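Avirulence protein (Pseudomonas syringae, PDB 4B6X) is a type III secreted effector, processed in planta, whose C-terminal domain probably helps activate plant immunity. Local coordinates at residues Arg28-Asp33 with Ala72-Arg77. Numbering follows the deposited sequence.
Sequences RQEIED and ADLQRR
Ile31 and Leu74 meet in an antiparallel helical hairpin, the intramolecular coiled coil that helices 25-50 and 54-89 form in this C-terminal domain, toward its open end and away from the turn that joins them. Here the short segments run 9.7 Å apart at closest approach, with 154° between their directions.

The two side chains lie alongside one another, pointing opposite ways, with Ile31 CG1 3.8 Å from Leu74 CB. With CG1 anti to the carbonyl carbon (chi1 -71°) and the chain extended beyond it, Ile31 CD1 reaches the backbone of the facing helix, 3.7 Å from Leu74 O and 3.9 Å from Gln75 CA, while the CG2 branch lies by Gln75 CG at the exposed margin. Leu71 and Phe78 also pack on Ile31, and Leu27 and Lys34 on Leu74, continuing the seam in both directions.

Polar groups border one flank. Glu30, extended with CG anti to its backbone N (chi1 -157°), lies across Leu74, roughly perpendicular to it, and rests its carboxylate against both methyls, CD 3.6 Å from Leu74 CD1. The oppositely charged Arg77 stays too far for a direct salt bridge, Glu30 OE1 to Arg77 NH2 being 5.4 Å. A water lies between them, donating to Glu30 OE1 at 2.8 Å and only weakly accepting from Arg77 NH2 at 3.4 Å.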
# COMPACT_ATOMS: atom_id res chain seq x y z
N ARG A 28 3.45 -10.38 4.04
CA ARG A 28 4.26 -9.32 4.65
C ARG A 28 5.10 -8.62 3.59
O ARG A 28 5.17 -7.39 3.56
CB ARG A 28 5.20 -9.84 5.76
CG ARG A 28 5.93 -8.71 6.56
CD ARG A 28 7.28 -9.14 7.25
NE ARG A 28 7.30 -10.54 7.70
CZ ARG A 28 6.98 -10.99 8.93
NH1 ARG A 28 6.62 -10.16 9.92
NH2 ARG A 28 7.03 -12.31 9.17
N GLN A 29 5.72 -9.42 2.72
CA GLN A 29 6.54 -8.90 1.65
C GLN A 29 5.68 -8.10 0.65
O GLN A 29 6.10 -7.05 0.18
CB GLN A 29 7.33 -10.05 1.00
CG GLN A 29 8.28 -9.65 -0.10
CD GLN A 29 9.36 -8.66 0.34
OE1 GLN A 29 10.22 -9.01 1.14
NE2 GLN A 29 9.30 -7.42 -0.17
N GLU A 30 4.46 -8.57 0.37
CA GLU A 30 3.53 -7.83 -0.50
C GLU A 30 3.16 -6.46 0.06
O GLU A 30 3.03 -5.47 -0.68
CB GLU A 30 2.25 -8.62 -0.78
CG GLU A 30 1.58 -8.13 -2.07
CD GLU A 30 0.17 -8.65 -2.38
OE1 GLU A 30 -0.30 -9.65 -1.79
OE2 GLU A 30 -0.47 -7.99 -3.24
N ILE A 31 2.96 -6.43 1.36
CA ILE A 31 2.67 -5.21 2.05
C ILE A 31 3.82 -4.22 1.86
O ILE A 31 3.57 -3.08 1.51
CB ILE A 31 2.42 -5.44 3.52
CG1 ILE A 31 1.07 -6.14 3.67
CG2 ILE A 31 2.51 -4.10 4.31
CD1 ILE A 31 0.78 -6.67 5.11
N GLU A 32 5.05 -4.64 2.07
CA GLU A 32 6.17 -3.73 1.83
C GLU A 32 6.30 -3.29 0.33
O GLU A 32 6.62 -2.13 0.05
CB GLU A 32 7.49 -4.36 2.29
CG GLU A 32 7.63 -4.58 3.84
CD GLU A 32 7.54 -3.27 4.66
OE1 GLU A 32 6.38 -2.84 4.99
OE2 GLU A 32 8.63 -2.67 4.92
N ASP A 33 6.08 -4.22 -0.59
CA ASP A 33 6.12 -3.91 -2.03
C ASP A 33 5.02 -2.88 -2.34
O ASP A 33 5.24 -1.93 -3.09
CB ASP A 33 5.90 -5.15 -2.92
CG ASP A 33 6.97 -6.21 -2.76
OD1 ASP A 33 8.08 -5.95 -2.29
OD2 ASP A 33 6.68 -7.36 -3.14
N ALA A 72 -4.47 -1.18 2.59
CA ALA A 72 -5.20 -1.28 3.83
C ALA A 72 -5.83 -2.69 4.00
O ALA A 72 -5.82 -3.24 5.08
CB ALA A 72 -6.22 -0.20 3.92
N ASP A 73 -6.37 -3.28 2.92
CA ASP A 73 -6.87 -4.66 2.97
C ASP A 73 -5.76 -5.66 3.25
O ASP A 73 -5.93 -6.60 4.05
CB ASP A 73 -7.56 -5.03 1.66
CG ASP A 73 -8.96 -4.40 1.54
OD1 ASP A 73 -9.45 -3.82 2.52
OD2 ASP A 73 -9.59 -4.54 0.47
N LEU A 74 -4.62 -5.50 2.58
CA LEU A 74 -3.51 -6.38 2.83
C LEU A 74 -3.11 -6.35 4.32
O LEU A 74 -2.88 -7.38 4.95
CB LEU A 74 -2.33 -6.08 1.91
CG LEU A 74 -2.43 -6.39 0.40
CD1 LEU A 74 -1.10 -6.05 -0.25
CD2 LEU A 74 -2.77 -7.83 0.14
N GLN A 75 -3.08 -5.16 4.90
CA GLN A 75 -2.61 -5.01 6.27
C GLN A 75 -3.60 -5.64 7.25
O GLN A 75 -3.18 -6.27 8.23
CB GLN A 75 -2.39 -3.53 6.61
CG GLN A 75 -1.21 -2.95 5.84
CD GLN A 75 -1.04 -1.49 6.05
OE1 GLN A 75 -1.99 -0.72 5.92
NE2 GLN A 75 0.17 -1.07 6.36
N ARG A 76 -4.90 -5.48 6.99
CA ARG A 76 -5.92 -6.16 7.80
C ARG A 76 -5.75 -7.67 7.79
O ARG A 76 -5.84 -8.30 8.84
CB ARG A 76 -7.35 -5.80 7.37
CG ARG A 76 -7.78 -4.46 7.99
CD ARG A 76 -9.23 -4.10 7.70
NE ARG A 76 -9.44 -3.61 6.34
CZ ARG A 76 -9.33 -2.33 5.96
NH1 ARG A 76 -9.00 -1.35 6.82
NH2 ARG A 76 -9.52 -2.03 4.68
N ARG A 77 -5.51 -8.24 6.60
CA ARG A 77 -5.35 -9.69 6.46
C ARG A 77 -4.15 -10.22 7.19
O ARG A 77 -4.18 -11.35 7.72
CB ARG A 77 -5.28 -10.11 4.99
CG ARG A 77 -6.62 -10.06 4.28
CD ARG A 77 -6.44 -10.02 2.76
NE ARG A 77 -5.61 -11.11 2.24
CZ ARG A 77 -5.16 -11.18 0.98
NH1 ARG A 77 -5.43 -10.22 0.11
NH2 ARG A 77 -4.40 -12.21 0.59
O HOH W 1 -2.61 -11.12 -2.06